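Local coordinates for hemolysin II regulatory protein (Bacillus cereus, PDB 2JJ7), which probably binds DNA as a TetR-family transcriptional regulator, pairing a helix-turn-helix domain with a helical C-terminal domain in a two-chain assembly, at residues A3-T8 with S45-G50; A16-G21 with A34-V39. One frame throughout, in Å; residues are numbered along the deposited sequence.

Contact 1: A3-T8 with S45-G50; sequences ASREQT and SYYFNG
Tyr47, Arg5 and Thr8 carry this contact, in which the last turn of helix 41-48, the second helix of the predicted helix-turn-helix motif of a TetR-type DNA-binding domain, meets the first turn of helix 5-23. In such domains this second helix is the recognition helix, a part helix 41-48 probably takes here. The helices stand well apart, with Arg5 CA 9.0 Å from Tyr47 CA, and the tyrosine ring spans the gap. With chi1 at -75°, Tyr47 CG is anti to the carbonyl carbon, and the ring reaches toward helix 5-23. The aliphatic part of Arg5 meets the hydroxyl end of the ring: Arg5 CG packs 3.4 Å from Tyr47 OH and 3.6 Å from Tyr47 CE1, an oblique approach. The guanidinium plane is turned 79° from the ring plane, so the two flat groups are not stacked. Arg5 NH2 forms a salt bridge, with a weak hydrogen bond, to Glu6 OE2, which lies in the guanidinium plane at its edge and probably offsets part of the charge. No hydrogen bond crosses between the segments. The helix start is secured locally by Ser4, an N-cap whose OG accepts from Gln7 N at 3.0 Å. Further along the same helix, Met9 also touches Tyr47. Near the plane of the tyrosine ring, Thr8 CG2 meets its edge, 4.2 Å from Tyr47 CE2.

Contact 2: A16-G21 with A34-V39; sequences AKKKFG and AKEAKV
Helix 5-23 and helix 30-37, the first helix of the predicted helix-turn-helix motif in this TetR-type domain, come nearest between these segments at Lys19 and Glu36, whose CA atoms lie 7.9 Å apart. The Glu36 side chain reaches across to two consecutive lysines. Its chain leaves with CG anti to the backbone N and then bends at chi2 (65°), which brings the carboxylate beside Lys18. That lysine is extended beyond CG and runs across the glutamate at about a right angle, and both its CD methylene and its ammonium group reach the carboxylate: Lys18 CD is 3.5 Å from Glu36 OE2, and Lys18 NZ forms a salt bridge of the same length to that oxygen. Lys19 packs differently, with its bent chain passing obliquely by the base of the glutamate and Lys19 CE 4.0 Å from Glu36 CB. The Lys19 ammonium has a salt-bridge partner in Glu22, one turn along its own helix, and the Lys19 side chain also rests on Ile33. Helix 30-37 ends nearby in a Schellman motif at Lys38, where Val39 N bonds back to Ala34 O. Lys19 NZ remains 4.6 Å from Glu36 OE1, close enough for a probable electrostatic attraction, though beyond a salt bridge.

The two contacts set successive helices of the predicted helix-turn-helix motif against the same helix, 5-23: contact 1 joins its start to the end of helix 41-48, and contact 2 joins a later part to the end of helix 30-37. Along the sequence, contact 2 falls entirely between the two segments of contact 1. Their centres are about 12 Å apart, and they meet directly where Thr8 CG2 packs 3.8 Å from Val39 CG1. Val39, in the turn between the two motif helices, also touches Ile12 and Ala44, thereby linking helix 5-23 to helix 41-48. Both are surface contacts on the same side of the chain's centre, in the domain that probably binds DNA.

Contact 1: A3-T8 with S45-G50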
ATOM      1  N   ALA B   3      -0.029  40.363 -16.323  1.00 46.62           N
ATOM      2  CA  ALA B   3      -0.059  38.930 -16.598  1.00 43.18           C
ATOM      3  C   ALA B   3      -1.140  38.598 -17.641  1.00 41.41           C
ATOM      4  O   ALA B   3      -2.186  39.264 -17.720  1.00 39.08           O
ATOM      5  CB  ALA B   3      -0.297  38.154 -15.308  1.00 42.86           C
ATOM      6  N   SER B   4      -0.872  37.583 -18.455  1.00 39.66           N
ATOM      7  CA  SER B   4      -1.864  37.086 -19.401  1.00 39.27           C
ATOM      8  C   SER B   4      -2.867  36.216 -18.667  1.00 39.25           C
ATOM      9  O   SER B   4      -2.559  35.654 -17.612  1.00 39.26           O
ATOM     10  CB  SER B   4      -1.188  36.242 -20.469  1.00 39.75           C
ATOM     11  OG  SER B   4      -0.816  34.996 -19.911  1.00 37.04           O
ATOM     12  N   ARG B   5      -4.058  36.085 -19.235  1.00 38.45           N
ATOM     13  CA  ARG B   5      -5.082  35.183 -18.694  1.00 40.66           C
ATOM     14  C   ARG B   5      -4.530  33.762 -18.491  1.00 40.74           C
ATOM     15  O   ARG B   5      -4.804  33.120 -17.474  1.00 41.53           O
ATOM     16  CB  ARG B   5      -6.299  35.149 -19.629  1.00 39.45           C
ATOM     17  CG  ARG B   5      -7.273  34.014 -19.348  1.00 43.68           C
ATOM     18  CD  ARG B   5      -8.246  33.822 -20.487  1.00 44.83           C
ATOM     19  NE  ARG B   5      -9.108  32.666 -20.259  1.00 47.22           N
ATOM     20  CZ  ARG B   5      -8.949  31.469 -20.825  1.00 50.98           C
ATOM     21  NH1 ARG B   5      -9.800  30.493 -20.540  1.00 48.64           N
ATOM     22  NH2 ARG B   5      -7.947  31.239 -21.671  1.00 45.87           N
ATOM     23  N   GLU B   6      -3.746  33.298 -19.468  1.00 40.88           N
ATOM     24  CA  GLU B   6      -3.176  31.948 -19.482  1.00 41.29           C
ATOM     25  C   GLU B   6      -2.221  31.741 -18.303  1.00 39.97           C
ATOM     26  O   GLU B   6      -2.303  30.737 -17.608  1.00 40.59           O
ATOM     27  CB  GLU B   6      -2.469  31.672 -20.820  1.00 41.19           C
ATOM     28  CG  GLU B   6      -3.393  31.618 -22.069  1.00 46.60           C
ATOM     29  CD  GLU B   6      -4.150  32.936 -22.378  1.00 55.65           C
ATOM     30  OE1 GLU B   6      -3.613  34.048 -22.157  1.00 46.78           O
ATOM     31  OE2 GLU B   6      -5.304  32.853 -22.859  1.00 62.19           O
ATOM     32  N   GLN B   7      -1.340  32.711 -18.070  1.00 39.58           N
ATOM     33  CA  GLN B   7      -0.436  32.690 -16.918  1.00 38.99           C
ATOM     34  C   GLN B   7      -1.161  32.660 -15.558  1.00 37.22           C
ATOM     35  O   GLN B   7      -0.777  31.922 -14.651  1.00 35.88           O
ATOM     36  CB  GLN B   7       0.546  33.871 -16.983  1.00 39.54           C
ATOM     37  CG  GLN B   7       1.544  33.972 -15.806  1.00 41.85           C
ATOM     38  CD  GLN B   7       2.472  32.759 -15.687  1.00 46.94           C
ATOM     39  OE1 GLN B   7       3.649  32.849 -15.996  1.00 43.39           O
ATOM     40  NE2 GLN B   7       1.935  31.625 -15.236  1.00 49.28           N
ATOM     41  N   THR B   8      -2.207  33.459 -15.419  1.00 36.72           N
ATOM     42  CA  THR B   8      -2.922  33.532 -14.146  1.00 35.71           C
ATOM     43  C   THR B   8      -3.599  32.196 -13.840  1.00 36.01           C
ATOM     44  O   THR B   8      -3.532  31.708 -12.703  1.00 34.46           O
ATOM     45  CB  THR B   8      -3.937  34.692 -14.137  1.00 36.07           C
ATOM     46  OG1 THR B   8      -3.245  35.915 -14.401  1.00 30.84           O
ATOM     47  CG2 THR B   8      -4.635  34.802 -12.787  1.00 36.35           C
ATOM     48  N   SER B  45     -12.537  32.395  -9.035  1.00 39.07           N
ATOM     49  CA  SER B  45     -13.890  31.865  -9.185  1.00 39.39           C
ATOM     50  C   SER B  45     -14.458  32.253 -10.557  1.00 36.96           C
ATOM     51  O   SER B  45     -15.216  31.499 -11.153  1.00 36.70           O
ATOM     52  CB  SER B  45     -14.793  32.307  -8.025  1.00 36.92           C
ATOM     53  OG  SER B  45     -14.784  33.720  -7.891  1.00 44.14           O
ATOM     54  N   TYR B  46     -14.060  33.411 -11.075  1.00 37.94           N
ATOM     55  CA  TYR B  46     -14.405  33.762 -12.453  1.00 38.05           C
ATOM     56  C   TYR B  46     -13.869  32.705 -13.444  1.00 38.50           C
ATOM     57  O   TYR B  46     -14.612  32.201 -14.276  1.00 39.50           O
ATOM     58  CB  TYR B  46     -13.926  35.176 -12.816  1.00 38.38           C
ATOM     59  CG  TYR B  46     -14.186  35.538 -14.258  1.00 39.10           C
ATOM     60  CD1 TYR B  46     -15.495  35.719 -14.728  1.00 35.91           C
ATOM     61  CD2 TYR B  46     -13.132  35.673 -15.165  1.00 41.50           C
ATOM     62  CE1 TYR B  46     -15.746  36.029 -16.059  1.00 37.15           C
ATOM     63  CE2 TYR B  46     -13.374  35.990 -16.502  1.00 39.25           C
ATOM     64  CZ  TYR B  46     -14.677  36.163 -16.937  1.00 41.92           C
ATOM     65  OH  TYR B  46     -14.917  36.478 -18.249  1.00 52.78           O
ATOM     66  N   TYR B  47     -12.594  32.345 -13.324  1.00 38.80           N
ATOM     67  CA  TYR B  47     -11.968  31.393 -14.254  1.00 39.12           C
ATOM     68  C   TYR B  47     -12.384  29.921 -14.086  1.00 39.63           C
ATOM     69  O   TYR B  47     -12.475  29.189 -15.068  1.00 38.56           O
ATOM     70  CB  TYR B  47     -10.435  31.504 -14.195  1.00 39.91           C
ATOM     71  CG  TYR B  47      -9.859  32.736 -14.884  1.00 40.86           C
ATOM     72  CD1 TYR B  47     -10.354  33.170 -16.121  1.00 44.26           C
ATOM     73  CD2 TYR B  47      -8.800  33.449 -14.311  1.00 40.24           C
ATOM     74  CE1 TYR B  47      -9.825  34.299 -16.763  1.00 44.90           C
ATOM     75  CE2 TYR B  47      -8.258  34.579 -14.943  1.00 40.25           C
ATOM     76  CZ  TYR B  47      -8.776  34.994 -16.170  1.00 42.37           C
ATOM     77  OH  TYR B  47      -8.256  36.097 -16.802  1.00 44.12           O
ATOM     78  N   PHE B  48     -12.606  29.483 -12.850  1.00 39.00           N
ATOM     79  CA  PHE B  48     -12.861  28.067 -12.593  1.00 41.89           C
ATOM     80  C   PHE B  48     -14.218  27.739 -11.973  1.00 43.69           C
ATOM     81  O   PHE B  48     -14.634  26.579 -12.017  1.00 45.51           O
ATOM     82  CB  PHE B  48     -11.714  27.432 -11.786  1.00 41.43           C
ATOM     83  CG  PHE B  48     -10.418  27.372 -12.549  1.00 41.51           C
ATOM     84  CD1 PHE B  48      -9.439  28.347 -12.363  1.00 39.69           C
ATOM     85  CD2 PHE B  48     -10.199  26.367 -13.496  1.00 39.29           C
ATOM     86  CE1 PHE B  48      -8.242  28.317 -13.103  1.00 39.98           C
ATOM     87  CE2 PHE B  48      -9.012  26.321 -14.234  1.00 42.47           C
ATOM     88  CZ  PHE B  48      -8.031  27.300 -14.035  1.00 36.96           C
ATOM     89  N   ASN B  49     -14.903  28.737 -11.410  1.00 43.82           N
ATOM     90  CA  ASN B  49     -16.223  28.512 -10.817  1.00 44.84           C
ATOM     91  C   ASN B  49     -16.242  27.292  -9.898  1.00 45.80           C
ATOM     92  O   ASN B  49     -16.937  26.310 -10.187  1.00 47.61           O
ATOM     93  CB  ASN B  49     -17.296  28.348 -11.911  1.00 45.23           C
ATOM     94  CG  ASN B  49     -17.824  29.684 -12.437  0.50 44.35           C
ATOM     95  OD1 ASN B  49     -17.583  30.046 -13.589  0.50 39.75           O
ATOM     96  ND2 ASN B  49     -18.554  30.414 -11.594  0.50 44.29           N
ATOM     97  N   GLY B  50     -15.444  27.330  -8.829  1.00 44.17           N
ATOM     98  CA  GLY B  50     -15.555  26.346  -7.750  1.00 40.67           C
ATOM     99  C   GLY B  50     -14.464  25.299  -7.716  1.00 40.50           C
ATOM    100  O   GLY B  50     -13.794  25.040  -8.726  1.00 39.36           O
TER

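Contact 2: A16-G21 with A34-V39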
ATOM      1  N   ALA B  16      -3.476  25.013  -6.893  1.00 37.39           N
ATOM      2  CA  ALA B  16      -4.497  24.030  -6.588  1.00 36.39           C
ATOM      3  C   ALA B  16      -3.878  22.621  -6.483  1.00 36.55           C
ATOM      4  O   ALA B  16      -4.174  21.889  -5.554  1.00 35.96           O
ATOM      5  CB  ALA B  16      -5.577  24.077  -7.628  1.00 34.72           C
ATOM      6  N   LYS B  17      -3.021  22.257  -7.436  1.00 36.78           N
ATOM      7  CA  LYS B  17      -2.226  21.019  -7.341  1.00 35.96           C
ATOM      8  C   LYS B  17      -1.531  20.926  -5.980  1.00 37.47           C
ATOM      9  O   LYS B  17      -1.657  19.918  -5.281  1.00 37.65           O
ATOM     10  CB  LYS B  17      -1.171  20.973  -8.457  1.00 35.79           C
ATOM     11  CG  LYS B  17      -0.307  19.715  -8.481  1.00 33.34           C
ATOM     12  CD  LYS B  17       0.902  19.866  -9.400  1.00 29.97           C
ATOM     13  CE  LYS B  17       1.403  18.513  -9.851  1.00 37.61           C
ATOM     14  NZ  LYS B  17       2.681  18.581 -10.645  1.00 38.21           N
ATOM     15  N   LYS B  18      -0.809  21.987  -5.611  1.00 38.02           N
ATOM     16  CA  LYS B  18      -0.076  22.040  -4.353  1.00 39.26           C
ATOM     17  C   LYS B  18      -0.988  21.857  -3.139  1.00 39.32           C
ATOM     18  O   LYS B  18      -0.721  21.024  -2.273  1.00 39.67           O
ATOM     19  CB  LYS B  18       0.688  23.363  -4.222  1.00 39.47           C
ATOM     20  CG  LYS B  18       1.582  23.405  -2.976  1.00 42.87           C
ATOM     21  CD  LYS B  18       2.212  24.763  -2.741  1.00 47.32           C
ATOM     22  CE  LYS B  18       3.038  24.754  -1.466  1.00 47.59           C
ATOM     23  NZ  LYS B  18       4.009  25.883  -1.419  1.00 54.73           N
ATOM     24  N   LYS B  19      -2.069  22.630  -3.099  1.00 37.83           N
ATOM     25  CA  LYS B  19      -2.967  22.664  -1.948  1.00 37.11           C
ATOM     26  C   LYS B  19      -3.833  21.416  -1.806  1.00 37.61           C
ATOM     27  O   LYS B  19      -3.921  20.844  -0.721  1.00 38.13           O
ATOM     28  CB  LYS B  19      -3.806  23.946  -1.968  1.00 37.59           C
ATOM     29  CG  LYS B  19      -3.020  25.194  -1.548  1.00 35.93           C
ATOM     30  CD  LYS B  19      -2.827  25.188  -0.029  1.00 43.51           C
ATOM     31  CE  LYS B  19      -1.709  26.101   0.408  1.00 46.48           C
ATOM     32  NZ  LYS B  19      -1.363  25.868   1.834  1.00 49.94           N
ATOM     33  N   PHE B  20      -4.460  20.991  -2.900  1.00 38.53           N
ATOM     34  CA  PHE B  20      -5.123  19.681  -2.954  1.00 37.08           C
ATOM     35  C   PHE B  20      -4.200  18.550  -2.517  1.00 36.34           C
ATOM     36  O   PHE B  20      -4.621  17.663  -1.781  1.00 35.98           O
ATOM     37  CB  PHE B  20      -5.627  19.373  -4.362  1.00 37.90           C
ATOM     38  CG  PHE B  20      -6.929  20.045  -4.714  1.00 36.96           C
ATOM     39  CD1 PHE B  20      -8.034  19.954  -3.869  1.00 38.06           C
ATOM     40  CD2 PHE B  20      -7.060  20.730  -5.919  1.00 34.81           C
ATOM     41  CE1 PHE B  20      -9.251  20.575  -4.204  1.00 38.55           C
ATOM     42  CE2 PHE B  20      -8.276  21.347  -6.268  1.00 38.56           C
ATOM     43  CZ  PHE B  20      -9.367  21.271  -5.411  1.00 37.56           C
ATOM     44  N   GLY B  21      -2.951  18.574  -2.980  1.00 36.45           N
ATOM     45  CA  GLY B  21      -1.968  17.536  -2.626  1.00 37.54           C
ATOM     46  C   GLY B  21      -1.635  17.512  -1.139  1.00 39.41           C
ATOM     47  O   GLY B  21      -1.395  16.452  -0.562  1.00 39.61           O
ATOM     48  N   ALA B  34      -6.636  30.383  -3.917  1.00 39.89           N
ATOM     49  CA  ALA B  34      -6.469  31.758  -4.386  1.00 38.34           C
ATOM     50  C   ALA B  34      -5.314  32.423  -3.670  1.00 39.89           C
ATOM     51  O   ALA B  34      -4.449  33.052  -4.306  1.00 39.58           O
ATOM     52  CB  ALA B  34      -7.734  32.550  -4.187  1.00 36.58           C
ATOM     53  N   LYS B  35      -5.296  32.262  -2.347  1.00 40.54           N
ATOM     54  CA  LYS B  35      -4.255  32.834  -1.498  1.00 42.51           C
ATOM     55  C   LYS B  35      -2.873  32.324  -1.895  1.00 42.91           C
ATOM     56  O   LYS B  35      -1.923  33.108  -1.999  1.00 43.13           O
ATOM     57  CB  LYS B  35      -4.547  32.538  -0.021  1.00 41.77           C
ATOM     58  CG  LYS B  35      -3.565  33.163   0.948  1.00 45.78           C
ATOM     59  CD  LYS B  35      -3.979  32.927   2.393  1.00 48.27           C
ATOM     60  CE  LYS B  35      -3.352  33.972   3.303  1.00 57.06           C
ATOM     61  NZ  LYS B  35      -3.921  33.929   4.681  1.00 60.16           N
ATOM     62  N   GLU B  36      -2.769  31.015  -2.135  1.00 43.14           N
ATOM     63  CA  GLU B  36      -1.506  30.404  -2.560  1.00 42.63           C
ATOM     64  C   GLU B  36      -1.058  30.917  -3.940  1.00 42.44           C
ATOM     65  O   GLU B  36       0.127  31.194  -4.150  1.00 41.84           O
ATOM     66  CB  GLU B  36      -1.608  28.871  -2.525  1.00 42.87           C
ATOM     67  CG  GLU B  36      -0.414  28.117  -3.149  1.00 43.93           C
ATOM     68  CD  GLU B  36       0.910  28.304  -2.413  1.00 45.53           C
ATOM     69  OE1 GLU B  36       0.909  28.478  -1.171  1.00 41.83           O
ATOM     70  OE2 GLU B  36       1.962  28.253  -3.090  1.00 41.43           O
ATOM     71  N   ALA B  37      -2.019  31.067  -4.855  1.00 40.99           N
ATOM     72  CA  ALA B  37      -1.780  31.557  -6.229  1.00 38.41           C
ATOM     73  C   ALA B  37      -1.495  33.062  -6.298  1.00 37.76           C
ATOM     74  O   ALA B  37      -1.144  33.589  -7.365  1.00 36.49           O
ATOM     75  CB  ALA B  37      -2.986  31.212  -7.129  1.00 34.85           C
ATOM     76  N   LYS B  38      -1.664  33.736  -5.163  1.00 38.21           N
ATOM     77  CA  LYS B  38      -1.527  35.186  -5.053  1.00 39.53           C
ATOM     78  C   LYS B  38      -2.483  35.905  -6.009  1.00 39.51           C
ATOM     79  O   LYS B  38      -2.109  36.875  -6.676  1.00 40.18           O
ATOM     80  CB  LYS B  38      -0.066  35.626  -5.254  1.00 40.15           C
ATOM     81  CG  LYS B  38       0.886  35.108  -4.170  1.00 43.18           C
ATOM     82  CD  LYS B  38       2.085  36.040  -3.943  1.00 52.55           C
ATOM     83  CE  LYS B  38       3.345  35.551  -4.657  1.00 57.07           C
ATOM     84  NZ  LYS B  38       3.906  34.306  -4.033  1.00 54.57           N
ATOM     85  N   VAL B  39      -3.713  35.395  -6.087  1.00 38.82           N
ATOM     86  CA  VAL B  39      -4.770  36.034  -6.874  1.00 38.26           C
ATOM     87  C   VAL B  39      -6.004  36.247  -6.030  1.00 38.33           C
ATOM     88  O   VAL B  39      -6.233  35.557  -5.033  1.00 39.15           O
ATOM     89  CB  VAL B  39      -5.198  35.244  -8.144  1.00 37.96           C
ATOM     90  CG1 VAL B  39      -3.993  34.860  -9.004  1.00 39.20           C
ATOM     91  CG2 VAL B  39      -6.024  34.021  -7.767  1.00 38.02           C
TER